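Local coordinates for protein VIN1 (PDB 6BFI) that probably binds actin filaments and may play a role in cell-cell adhesion, as a sponge member of the vinculin/alpha-catenin family, at residues D323-I328 with V355-L360; L423-G428 with A436-E441; D721-A726 with V776-M781; I743-M748 with R820-S825. One frame throughout, in Å; residues are numbered along the deposited sequence.

Interaction 1: D323-I328 with V355-L360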
loop_
_atom_site.group_PDB
_atom_site.type_symbol
_atom_site.label_atom_id
_atom_site.label_comp_id
_atom_site.label_asym_id
_atom_site.label_seq_id
_atom_site.Cartn_x
_atom_site.Cartn_y
_atom_site.Cartn_z
ATOM N N ASP A 323 -31.067 -8.881 9.754
ATOM C CA ASP A 323 -32.522 -8.871 9.629
ATOM C C ASP A 323 -33.167 -7.871 10.580
ATOM O O ASP A 323 -34.209 -7.287 10.250
ATOM C CB ASP A 323 -33.082 -10.273 9.866
ATOM C CG ASP A 323 -32.977 -11.154 8.635
ATOM O OD1 ASP A 323 -33.035 -10.611 7.510
ATOM O OD2 ASP A 323 -32.840 -12.386 8.792
ATOM N N GLU A 324 -32.575 -7.661 11.758
ATOM C CA GLU A 324 -33.066 -6.615 12.649
ATOM C C GLU A 324 -32.951 -5.247 11.989
ATOM O O GLU A 324 -33.891 -4.441 12.028
ATOM C CB GLU A 324 -32.298 -6.641 13.970
ATOM C CG GLU A 324 -32.764 -5.597 14.973
ATOM C CD GLU A 324 -31.985 -5.645 16.275
ATOM O OE1 GLU A 324 -30.746 -5.796 16.226
ATOM O OE2 GLU A 324 -32.616 -5.539 17.349
ATOM N N LEU A 325 -31.802 -4.975 11.362
ATOM C CA LEU A 325 -31.620 -3.694 10.684
ATOM C C LEU A 325 -32.588 -3.542 9.516
ATOM O O LEU A 325 -33.123 -2.451 9.286
ATOM C CB LEU A 325 -30.173 -3.550 10.214
ATOM C CG LEU A 325 -29.254 -2.823 11.196
ATOM C CD1 LEU A 325 -27.795 -3.128 10.901
ATOM C CD2 LEU A 325 -29.511 -1.324 11.137
ATOM N N ASP A 326 -32.830 -4.624 8.770
ATOM C CA ASP A 326 -33.816 -4.565 7.695
ATOM C C ASP A 326 -35.205 -4.242 8.235
ATOM O O ASP A 326 -35.947 -3.456 7.634
ATOM C CB ASP A 326 -33.834 -5.883 6.922
ATOM C CG ASP A 326 -33.110 -5.788 5.593
ATOM O OD1 ASP A 326 -33.173 -4.714 4.957
ATOM O OD2 ASP A 326 -32.481 -6.787 5.185
ATOM N N GLN A 327 -35.572 -4.837 9.374
ATOM C CA GLN A 327 -36.866 -4.535 9.978
ATOM C C GLN A 327 -36.957 -3.066 10.377
ATOM O O GLN A 327 -37.971 -2.403 10.117
ATOM C CB GLN A 327 -37.106 -5.440 11.187
ATOM C CG GLN A 327 -38.484 -5.294 11.807
ATOM C CD GLN A 327 -39.593 -5.771 10.889
ATOM O OE1 GLN A 327 -39.363 -6.572 9.980
ATOM N NE2 GLN A 327 -40.806 -5.279 11.121
ATOM N N ILE A 328 -35.901 -2.538 11.004
ATOM C CA ILE A 328 -35.882 -1.118 11.352
ATOM C C ILE A 328 -36.027 -0.260 10.101
ATOM O O ILE A 328 -36.694 0.783 10.118
ATOM C CB ILE A 328 -34.600 -0.773 12.133
ATOM C CG1 ILE A 328 -34.591 -1.487 13.487
ATOM C CG2 ILE A 328 -34.478 0.729 12.332
ATOM C CD1 ILE A 328 -33.438 -1.083 14.380
ATOM N N VAL A 355 -26.985 3.151 15.914
ATOM C CA VAL A 355 -26.350 2.338 16.949
ATOM C C VAL A 355 -26.253 0.885 16.500
ATOM O O VAL A 355 -25.207 0.238 16.655
ATOM C CB VAL A 355 -27.118 2.477 18.277
ATOM C CG1 VAL A 355 -26.448 1.662 19.371
ATOM C CG2 VAL A 355 -27.210 3.938 18.680
ATOM N N LYS A 356 -27.334 0.350 15.922
ATOM C CA LYS A 356 -27.305 -1.028 15.441
ATOM C C LYS A 356 -26.296 -1.214 14.315
ATOM O O LYS A 356 -25.732 -2.304 14.161
ATOM C CB LYS A 356 -28.697 -1.455 14.982
ATOM C CG LYS A 356 -29.705 -1.557 16.112
ATOM C CD LYS A 356 -29.165 -2.426 17.233
ATOM C CE LYS A 356 -30.086 -2.426 18.437
ATOM N NZ LYS A 356 -29.477 -3.169 19.573
ATOM N N LEU A 357 -26.058 -0.174 13.517
ATOM C CA LEU A 357 -25.060 -0.275 12.458
ATOM C C LEU A 357 -23.653 -0.306 13.040
ATOM O O LEU A 357 -22.786 -1.044 12.552
ATOM C CB LEU A 357 -25.225 0.884 11.476
ATOM C CG LEU A 357 -24.652 0.684 10.074
ATOM C CD1 LEU A 357 -25.023 -0.692 9.544
ATOM C CD2 LEU A 357 -25.167 1.766 9.147
ATOM N N GLN A 358 -23.412 0.480 14.095
ATOM C CA GLN A 358 -22.143 0.374 14.809
ATOM C C GLN A 358 -21.951 -1.019 15.399
ATOM O O GLN A 358 -20.852 -1.585 15.329
ATOM C CB GLN A 358 -22.063 1.428 15.909
ATOM C CG GLN A 358 -21.368 2.705 15.496
ATOM C CD GLN A 358 -20.924 3.528 16.685
ATOM O OE1 GLN A 358 -21.485 3.417 17.776
ATOM N NE2 GLN A 358 -19.904 4.355 16.485
ATOM N N GLU A 359 -23.006 -1.587 15.989
ATOM C CA GLU A 359 -22.888 -2.922 16.571
ATOM C C GLU A 359 -22.652 -3.978 15.496
ATOM O O GLU A 359 -21.917 -4.948 15.721
ATOM C CB GLU A 359 -24.133 -3.249 17.393
ATOM C CG GLU A 359 -24.263 -2.411 18.654
ATOM C CD GLU A 359 -25.572 -2.642 19.396
ATOM O OE1 GLU A 359 -26.329 -3.559 19.015
ATOM O OE2 GLU A 359 -25.841 -1.899 20.363
ATOM N N LEU A 360 -23.265 -3.806 14.322
ATOM C CA LEU A 360 -22.997 -4.719 13.215
ATOM C C LEU A 360 -21.543 -4.629 12.773
ATOM O O LEU A 360 -20.894 -5.656 12.531
ATOM C CB LEU A 360 -23.936 -4.426 12.045
ATOM C CG LEU A 360 -23.682 -5.225 10.764
ATOM C CD1 LEU A 360 -23.747 -6.724 11.035
ATOM C CD2 LEU A 360 -24.670 -4.836 9.680
#
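Lys-356 leaves its helix with CG anti to its own carbonyl carbon (chi1 -67°) and its chain bends at chi2 (-52°), after which it is extended; Glu-324, facing it from helix 312-338, has CG anti to the backbone N and stays straight as far as CD. These shapes bring the carboxylate against the lysine's methylenes, with Glu-324 OE1 3.9 Å from Lys-356 CD. The charges themselves stay apart, Lys-356 NZ and Glu-324 OE1 being 4.4 Å from each other, so their attraction is probably diffuse. The ammonium instead forms a salt bridge within its own helix, Lys-356 NZ to Glu-359 OE1 at 3.2 Å. Leu-325 supplies the apolar centre. Its CD2 rests on Lys-356 CB at 3.9 Å, while its CD1 meets Leu-360 CD2 at 3.8 Å and Leu-357 CD1 at 3.9 Å. Ile-328 crosses the lysine at about a right angle, Ile-328 CD1 lying 4.1 Å from Lys-356 CG. An alanine in place of Lys-356 would probably open a gap beside Ile-328 CD1 and leave the carboxylate of Glu-359 without its salt-bridge mate. Leu-325 also touches Ile-299, and Leu-357 reaches Phe-275 and Cys-298. Two antiparallel helices, their segment axes 161° apart, thus share a largely apolar interior with helices 268-283 and 289-306, the helical-bundle architecture of the vinculin family.

Interaction 2: L423-G428 with A436-E441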
loop_
_atom_site.group_PDB
_atom_site.type_symbol
_atom_site.label_atom_id
_atom_site.label_comp_id
_atom_site.label_asym_id
_atom_site.label_seq_id
_atom_site.Cartn_x
_atom_site.Cartn_y
_atom_site.Cartn_z
ATOM N N LEU A 423 -9.907 -12.377 3.251
ATOM C CA LEU A 423 -11.073 -11.847 3.954
ATOM C C LEU A 423 -10.706 -10.606 4.755
ATOM O O LEU A 423 -11.414 -9.595 4.716
ATOM C CB LEU A 423 -11.673 -12.915 4.870
ATOM C CG LEU A 423 -12.833 -12.444 5.752
ATOM C CD1 LEU A 423 -14.020 -12.021 4.900
ATOM C CD2 LEU A 423 -13.245 -13.519 6.744
ATOM N N VAL A 424 -9.597 -10.669 5.495
ATOM C CA VAL A 424 -9.145 -9.512 6.263
ATOM C C VAL A 424 -8.864 -8.336 5.337
ATOM O O VAL A 424 -9.225 -7.191 5.636
ATOM C CB VAL A 424 -7.909 -9.883 7.104
ATOM C CG1 VAL A 424 -7.183 -8.635 7.571
ATOM C CG2 VAL A 424 -8.322 -10.734 8.292
ATOM N N ALA A 425 -8.231 -8.602 4.193
ATOM C CA ALA A 425 -7.932 -7.533 3.249
ATOM C C ALA A 425 -9.201 -6.931 2.658
ATOM O O ALA A 425 -9.212 -5.753 2.282
ATOM C CB ALA A 425 -7.023 -8.058 2.135
ATOM N N SER A 426 -10.277 -7.714 2.572
ATOM C CA SER A 426 -11.510 -7.232 1.961
ATOM C C SER A 426 -12.484 -6.608 2.952
ATOM O O SER A 426 -13.359 -5.844 2.531
ATOM C CB SER A 426 -12.220 -8.372 1.225
ATOM O OG SER A 426 -11.541 -8.706 0.028
ATOM N N SER A 427 -12.360 -6.907 4.248
ATOM C CA SER A 427 -13.360 -6.458 5.211
ATOM C C SER A 427 -12.765 -5.987 6.534
ATOM O O SER A 427 -13.518 -5.800 7.497
ATOM C CB SER A 427 -14.375 -7.574 5.489
ATOM O OG SER A 427 -15.006 -8.001 4.295
ATOM N N GLY A 428 -11.456 -5.786 6.618
ATOM C CA GLY A 428 -10.842 -5.417 7.873
ATOM C C GLY A 428 -10.703 -3.940 8.125
ATOM O O GLY A 428 -10.083 -3.550 9.119
ATOM N N ALA A 436 -3.381 -4.009 -0.415
ATOM C CA ALA A 436 -2.583 -4.507 -1.532
ATOM C C ALA A 436 -1.391 -5.320 -1.041
ATOM O O ALA A 436 -1.064 -6.365 -1.617
ATOM C CB ALA A 436 -2.115 -3.345 -2.408
ATOM N N GLU A 437 -0.731 -4.858 0.024
ATOM C CA GLU A 437 0.415 -5.590 0.554
ATOM C C GLU A 437 -0.007 -6.949 1.100
ATOM O O GLU A 437 0.656 -7.964 0.844
ATOM C CB GLU A 437 1.109 -4.763 1.634
ATOM C CG GLU A 437 2.298 -5.455 2.275
ATOM C CD GLU A 437 3.071 -4.539 3.202
ATOM O OE1 GLU A 437 2.693 -3.353 3.319
ATOM O OE2 GLU A 437 4.057 -5.004 3.814
ATOM N N LEU A 438 -1.112 -6.990 1.846
ATOM C CA LEU A 438 -1.621 -8.260 2.352
ATOM C C LEU A 438 -1.916 -9.225 1.211
ATOM O O LEU A 438 -1.515 -10.395 1.252
ATOM C CB LEU A 438 -2.876 -8.019 3.189
ATOM C CG LEU A 438 -2.798 -8.423 4.659
ATOM C CD1 LEU A 438 -4.144 -8.212 5.339
ATOM C CD2 LEU A 438 -2.341 -9.864 4.790
ATOM N N ARG A 439 -2.616 -8.748 0.179
ATOM C CA ARG A 439 -2.931 -9.614 -0.952
ATOM C C ARG A 439 -1.663 -10.115 -1.635
ATOM O O ARG A 439 -1.599 -11.273 -2.071
ATOM C CB ARG A 439 -3.827 -8.876 -1.947
ATOM C CG ARG A 439 -5.184 -8.478 -1.385
ATOM C CD ARG A 439 -6.124 -8.028 -2.491
ATOM N NE ARG A 439 -7.488 -7.833 -2.011
ATOM C CZ ARG A 439 -8.030 -6.646 -1.759
ATOM N NH1 ARG A 439 -7.325 -5.537 -1.946
ATOM N NH2 ARG A 439 -9.281 -6.568 -1.325
ATOM N N LYS A 440 -0.640 -9.259 -1.729
ATOM C CA LYS A 440 0.626 -9.680 -2.319
ATOM C C LYS A 440 1.265 -10.796 -1.500
ATOM O O LYS A 440 1.716 -11.808 -2.049
ATOM C CB LYS A 440 1.573 -8.484 -2.441
ATOM C CG LYS A 440 2.791 -8.740 -3.315
ATOM C CD LYS A 440 3.580 -7.461 -3.567
ATOM C CE LYS A 440 4.420 -7.067 -2.361
ATOM N NZ LYS A 440 5.566 -7.997 -2.153
ATOM N N GLU A 441 1.299 -10.632 -0.174
ATOM C CA GLU A 441 1.884 -11.665 0.675
ATOM C C GLU A 441 1.091 -12.966 0.607
ATOM O O GLU A 441 1.670 -14.056 0.712
ATOM C CB GLU A 441 1.980 -11.164 2.115
ATOM C CG GLU A 441 2.817 -9.905 2.258
ATOM C CD GLU A 441 2.994 -9.474 3.698
ATOM O OE1 GLU A 441 3.959 -8.732 3.981
ATOM O OE2 GLU A 441 2.171 -9.877 4.546
#
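A tight antiparallel helical hairpin joins helices 399-427 and 432-449 close to their connecting turn, where Ala-425 faces Leu-438 and Arg-439. The segment axes approach to 9.2 Å at an angle of 164°, a closeness that the small alanine permits: Ala-425 CB lies 4.3 Å from Leu-438 CB. On one flank the contact is apolar, Val-424 CG1 meeting Leu-438 CD1 at 3.8 Å. On the other, Arg-439 has CG anti to its carbonyl carbon (chi1 -63°) and runs extended to NE, passing Ala-425 with CG 4.0 Å from the alanine CB. The same methyl covers one face of the guanidinium, 4.1 Å above its plane and displaced toward the rim. Ser-426 OG lies in that plane, at the edge, and accepts a weak hydrogen bond from Arg-439 NH2 at 3.4 Å. Glu-422 backs this polar flank through weak links of its carboxylate to Ser-426 OG and Arg-439 NE. Around the hairpin, Leu-438 packs on Met-486 and Val-490 of helix 466-493, and Val-424 touches both Val-493 of that helix and Val-372 of helix 344-375. Ser-427 OG bonds to Glu-301 and Arg-304, tying this part of the hairpin to helix 289-306.

Interaction 3: D721-A726 with V776-M781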
loop_
_atom_site.group_PDB
_atom_site.type_symbol
_atom_site.label_atom_id
_atom_site.label_comp_id
_atom_site.label_asym_id
_atom_site.label_seq_id
_atom_site.Cartn_x
_atom_site.Cartn_y
_atom_site.Cartn_z
ATOM N N ASP A 721 -1.841 33.803 -15.225
ATOM C CA ASP A 721 -2.706 33.329 -14.151
ATOM C C ASP A 721 -2.543 31.830 -13.940
ATOM O O ASP A 721 -2.600 31.343 -12.804
ATOM C CB ASP A 721 -4.162 33.683 -14.457
ATOM C CG ASP A 721 -4.396 35.184 -14.521
ATOM O OD1 ASP A 721 -3.676 35.925 -13.823
ATOM O OD2 ASP A 721 -5.294 35.621 -15.273
ATOM N N LEU A 722 -2.324 31.079 -15.023
ATOM C CA LEU A 722 -2.113 29.640 -14.898
ATOM C C LEU A 722 -0.808 29.337 -14.170
ATOM O O LEU A 722 -0.780 28.525 -13.237
ATOM C CB LEU A 722 -2.131 28.987 -16.281
ATOM C CG LEU A 722 -1.711 27.516 -16.360
ATOM C CD1 LEU A 722 -2.496 26.659 -15.373
ATOM C CD2 LEU A 722 -1.875 26.988 -17.778
ATOM N N ILE A 723 0.282 29.985 -14.580
ATOM C CA ILE A 723 1.582 29.715 -13.968
ATOM C C ILE A 723 1.582 30.141 -12.504
ATOM O O ILE A 723 1.957 29.366 -11.610
ATOM C CB ILE A 723 2.698 30.420 -14.761
ATOM C CG1 ILE A 723 2.749 29.883 -16.192
ATOM C CG2 ILE A 723 4.034 30.255 -14.060
ATOM C CD1 ILE A 723 3.758 30.586 -17.075
ATOM N N ARG A 724 1.157 31.380 -12.241
ATOM C CA ARG A 724 1.101 31.881 -10.872
ATOM C C ARG A 724 0.201 31.012 -10.003
ATOM O O ARG A 724 0.534 30.721 -8.848
ATOM C CB ARG A 724 0.612 33.330 -10.872
ATOM C CG ARG A 724 0.360 33.909 -9.495
ATOM C CD ARG A 724 -0.164 35.331 -9.596
ATOM N NE ARG A 724 -1.353 35.412 -10.439
ATOM C CZ ARG A 724 -2.590 35.190 -10.007
ATOM N NH1 ARG A 724 -2.803 34.868 -8.737
ATOM N NH2 ARG A 724 -3.615 35.286 -10.843
ATOM N N MET A 725 -0.939 30.582 -10.547
ATOM C CA MET A 725 -1.840 29.724 -9.785
ATOM C C MET A 725 -1.181 28.387 -9.461
ATOM O O MET A 725 -1.338 27.863 -8.352
ATOM C CB MET A 725 -3.139 29.513 -10.557
ATOM C CG MET A 725 -4.210 28.799 -9.758
ATOM S SD MET A 725 -4.516 29.620 -8.183
ATOM C CE MET A 725 -5.112 31.213 -8.738
ATOM N N ALA A 726 -0.433 27.825 -10.415
ATOM C CA ALA A 726 0.286 26.582 -10.150
ATOM C C ALA A 726 1.305 26.761 -9.036
ATOM O O ALA A 726 1.431 25.900 -8.157
ATOM C CB ALA A 726 0.970 26.086 -11.422
ATOM N N VAL A 776 4.413 24.365 -19.108
ATOM C CA VAL A 776 4.383 23.845 -20.473
ATOM C C VAL A 776 3.033 24.120 -21.122
ATOM O O VAL A 776 2.959 24.502 -22.297
ATOM C CB VAL A 776 4.724 22.342 -20.477
ATOM C CG1 VAL A 776 4.560 21.756 -21.872
ATOM C CG2 VAL A 776 6.137 22.126 -19.980
ATOM N N LYS A 777 1.944 23.940 -20.368
ATOM C CA LYS A 777 0.610 24.182 -20.910
ATOM C C LYS A 777 0.408 25.652 -21.255
ATOM O O LYS A 777 -0.219 25.978 -22.270
ATOM C CB LYS A 777 -0.449 23.715 -19.909
ATOM C CG LYS A 777 -1.869 24.154 -20.233
ATOM C CD LYS A 777 -2.360 23.557 -21.540
ATOM C CE LYS A 777 -3.769 24.033 -21.861
ATOM N NZ LYS A 777 -4.274 23.454 -23.135
ATOM N N ALA A 778 0.937 26.554 -20.426
ATOM C CA ALA A 778 0.759 27.982 -20.674
ATOM C C ALA A 778 1.449 28.427 -21.957
ATOM O O ALA A 778 0.976 29.353 -22.626
ATOM C CB ALA A 778 1.278 28.790 -19.485
ATOM N N THR A 779 2.561 27.791 -22.318
ATOM C CA THR A 779 3.312 28.158 -23.509
ATOM C C THR A 779 2.818 27.450 -24.765
ATOM O O THR A 779 3.436 27.591 -25.824
ATOM C CB THR A 779 4.800 27.867 -23.306
ATOM O OG1 THR A 779 4.984 26.468 -23.046
ATOM C CG2 THR A 779 5.334 28.668 -22.132
ATOM N N SER A 780 1.725 26.699 -24.671
ATOM C CA SER A 780 1.160 26.003 -25.818
ATOM C C SER A 780 -0.278 26.389 -26.122
ATOM O O SER A 780 -0.659 26.403 -27.293
ATOM C CB SER A 780 1.231 24.482 -25.610
ATOM O OG SER A 780 0.496 24.091 -24.465
ATOM N N MET A 781 -1.084 26.698 -25.109
ATOM C CA MET A 781 -2.455 27.115 -25.360
ATOM C C MET A 781 -2.477 28.503 -25.989
ATOM O O MET A 781 -1.580 29.323 -25.772
ATOM C CB MET A 781 -3.271 27.107 -24.068
ATOM C CG MET A 781 -2.932 28.223 -23.094
ATOM S SD MET A 781 -4.035 28.228 -21.667
ATOM C CE MET A 781 -3.408 29.638 -20.759
#
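Leu-722 provides the main bump of this contact, a single methyl, CD2, pushed into a shallow hollow where helix 763-778 comes to its end. Its CG stands anti to the backbone N (chi1 171°), and CD2 then faces three different kinds of wall. Lys-777 CG is the nearest, 3.7 Å from Leu-722 CD2, the two side chains crossing at about a right angle. The backbone of the next residue follows, with Ala-778 N 3.9 Å from the same methyl. Met-781 completes the hollow with the tip of a chain extended from CB to CE, its CE lying 4.3 Å from Leu-722 CD2. A smaller bump points the other way: Ala-778 CB settles against Ile-723 CG1 at 3.8 Å and CD1 at 3.9 Å, with Leu-722 CD2 4.0 Å off, so that a lone methyl fills the notch beside two branched side chains. The helix ends here, Thr-779 being the first residue to leave helical angles; Lys-777 O accepts from Ser-780 N, Ser-780 OG and Met-781 N, which fixes the turn that presents Met-781. Nearby, Val-776 and Thr-779 touch Ile-116 and Ala-112 of helix 102-145, consistent with the head-to-tail contacts known in vinculins. The ammonium of Lys-777 leads away from the contact, to a salt bridge with Asp-789 and a hydrogen bond with Thr-793. No hydrogen bond spans the two segments; their fit therefore rests on close apolar shape, while the ammonium of Lys-777 finds its partners on helix 786-817.

Interaction 4: I743-M748 with R820-S825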
loop_
_atom_site.group_PDB
_atom_site.type_symbol
_atom_site.label_atom_id
_atom_site.label_comp_id
_atom_site.label_asym_id
_atom_site.label_seq_id
_atom_site.Cartn_x
_atom_site.Cartn_y
_atom_site.Cartn_z
ATOM N N ILE A 743 1.248 16.588 12.345
ATOM C CA ILE A 743 0.223 15.695 12.876
ATOM C C ILE A 743 0.745 14.266 12.951
ATOM O O ILE A 743 0.524 13.560 13.944
ATOM C CB ILE A 743 -1.054 15.794 12.023
ATOM C CG1 ILE A 743 -1.728 17.147 12.250
ATOM C CG2 ILE A 743 -2.006 14.647 12.334
ATOM C CD1 ILE A 743 -2.458 17.672 11.043
ATOM N N ALA A 744 1.451 13.817 11.911
ATOM C CA ALA A 744 1.992 12.462 11.916
ATOM C C ALA A 744 3.045 12.280 13.000
ATOM O O ALA A 744 3.173 11.187 13.561
ATOM C CB ALA A 744 2.577 12.124 10.545
ATOM N N ASN A 745 3.801 13.334 13.314
ATOM C CA ASN A 745 4.876 13.200 14.292
ATOM C C ASN A 745 4.329 12.961 15.694
ATOM O O ASN A 745 4.864 12.134 16.443
ATOM C CB ASN A 745 5.763 14.444 14.265
ATOM C CG ASN A 745 7.058 14.253 15.032
ATOM O OD1 ASN A 745 7.129 14.525 16.230
ATOM N ND2 ASN A 745 8.090 13.783 14.341
ATOM N N ALA A 746 3.265 13.668 16.068
ATOM C CA ALA A 746 2.680 13.547 17.397
ATOM C C ALA A 746 1.693 12.391 17.513
ATOM O O ALA A 746 1.007 12.279 18.535
ATOM C CB ALA A 746 1.992 14.858 17.788
ATOM N N CYS A 747 1.608 11.538 16.497
ATOM C CA CYS A 747 0.714 10.390 16.518
ATOM C C CYS A 747 1.423 9.185 17.121
ATOM O O CYS A 747 2.579 8.901 16.794
ATOM C CB CYS A 747 0.231 10.060 15.106
ATOM S SG CYS A 747 -0.871 8.632 14.997
ATOM N N MET A 748 0.725 8.484 18.014
ATOM C CA MET A 748 1.274 7.325 18.703
ATOM C C MET A 748 0.769 6.008 18.128
ATOM O O MET A 748 0.952 4.958 18.752
ATOM C CB MET A 748 0.958 7.405 20.196
ATOM C CG MET A 748 0.946 8.820 20.747
ATOM S SD MET A 748 0.943 8.870 22.549
ATOM C CE MET A 748 2.653 8.469 22.895
ATOM N N ARG A 820 -5.153 9.113 18.361
ATOM C CA ARG A 820 -4.253 8.795 19.471
ATOM C C ARG A 820 -3.073 9.760 19.423
ATOM O O ARG A 820 -1.970 9.401 19.003
ATOM C CB ARG A 820 -3.790 7.334 19.409
ATOM C CG ARG A 820 -4.868 6.321 19.758
ATOM C CD ARG A 820 -4.284 4.922 19.869
ATOM N NE ARG A 820 -5.289 3.936 20.257
ATOM C CZ ARG A 820 -5.611 3.654 21.515
ATOM N NH1 ARG A 820 -5.009 4.284 22.515
ATOM N NH2 ARG A 820 -6.538 2.741 21.774
ATOM N N LEU A 821 -3.310 10.991 19.863
ATOM C CA LEU A 821 -2.277 12.011 19.936
ATOM C C LEU A 821 -1.690 12.070 21.340
ATOM O O LEU A 821 -2.340 11.703 22.322
ATOM C CB LEU A 821 -2.830 13.384 19.553
ATOM C CG LEU A 821 -3.236 13.595 18.095
ATOM C CD1 LEU A 821 -3.791 14.998 17.898
ATOM C CD2 LEU A 821 -2.054 13.346 17.172
ATOM N N ARG A 822 -0.450 12.537 21.421
ATOM C CA ARG A 822 0.172 12.760 22.715
ATOM C C ARG A 822 -0.575 13.862 23.463
ATOM O O ARG A 822 -1.003 14.848 22.854
ATOM C CB ARG A 822 1.641 13.140 22.539
ATOM C CG ARG A 822 2.470 12.057 21.865
ATOM C CD ARG A 822 3.486 12.643 20.899
ATOM N NE ARG A 822 4.495 13.454 21.574
ATOM C CZ ARG A 822 5.488 14.078 20.949
ATOM N NH1 ARG A 822 5.607 13.987 19.631
ATOM N NH2 ARG A 822 6.364 14.796 21.641
ATOM N N PRO A 823 -0.755 13.724 24.780
ATOM C CA PRO A 823 -1.573 14.698 25.519
ATOM C C PRO A 823 -0.950 16.079 25.632
ATOM O O PRO A 823 -1.655 17.021 26.023
ATOM C CB PRO A 823 -1.725 14.047 26.899
ATOM C CG PRO A 823 -0.501 13.200 27.039
ATOM C CD PRO A 823 -0.206 12.677 25.660
ATOM N N ASP A 824 0.330 16.238 25.300
ATOM C CA ASP A 824 1.032 17.503 25.481
ATOM C C ASP A 824 1.258 18.282 24.195
ATOM O O ASP A 824 1.364 19.508 24.248
ATOM C CB ASP A 824 2.389 17.265 26.153
ATOM C CG ASP A 824 3.317 16.413 25.305
ATOM O OD1 ASP A 824 2.812 15.559 24.543
ATOM O OD2 ASP A 824 4.549 16.599 25.396
ATOM N N SER A 825 1.339 17.605 23.051
ATOM C CA SER A 825 1.651 18.286 21.804
ATOM C C SER A 825 0.561 19.300 21.462
ATOM O O SER A 825 -0.612 19.094 21.789
ATOM C CB SER A 825 1.806 17.275 20.668
ATOM O OG SER A 825 2.985 16.504 20.825
#
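Met-748 N donates to Arg-820 O at 3.0 Å in a nearly straight bond, 169° at the hydrogen. Its companion, Arg-822 N to Ala-746 O at 3.2 Å, completes an isolated antiparallel beta bridge in a mostly helical protein without regular strands. Cys-747 and Leu-821 form its non-hydrogen-bonded pair, their CA atoms 4.8 Å apart. The bridge lies just past the end of helix 718-745, where Lys-753 NZ takes the carbonyls of Ala-744, Asn-745 and Cys-747, and it binds that end to the chain following helix 786-817. Around Ala-746 O the second segment closes in further: Leu-821 CD2 is 3.5 Å away, and the Leu-821 CA-H makes a weak contact with the same oxygen. Arg-822, bent at both chi2 and chi3, folds back over Ala-746 with CD 3.4 Å from that residue's O. Farther back along this side chain, CG touches Met-748 SD at 3.6 Å, the two side chains crossing at about a right angle. Its guanidinium has Asn-745 OD1 at the edge, in plane, 3.8 Å from NH1, and the amide plane is turned 51° from it. Replacing Arg-822 by an alanine would probably leave Met-748 SD and CE without the methylene they rest against, and Asn-745 OD1 without the cation beside it. Arg-820 sends its own guanidinium elsewhere, to Asn-616 O. Over the centre of the Arg-822 guanidinium sits Ser-825 OG, and this oxygen also touches Ala-746 CB, at 3.6 Å.

Along the chain interaction 1 closes before interaction 2 opens, and both precede the last two, which interlock: the segments of interactions 3 and 4 alternate in sequence. None touches another. Interactions 1 and 2 have centres about 26 Å apart, whereas those of 1 and 3 are about 52 Å apart. Helix 344-375 relates the first pair, carrying a segment of interaction 1 and lending side chains to the surroundings of interaction 2. Helix 718-745 serves both 3 and 4, near its start and at its end, with centres about 39 Å apart. Local hairpins thus consolidate the middle of the chain, and longer-range contacts at both ends of one helix hold the C-terminal region together.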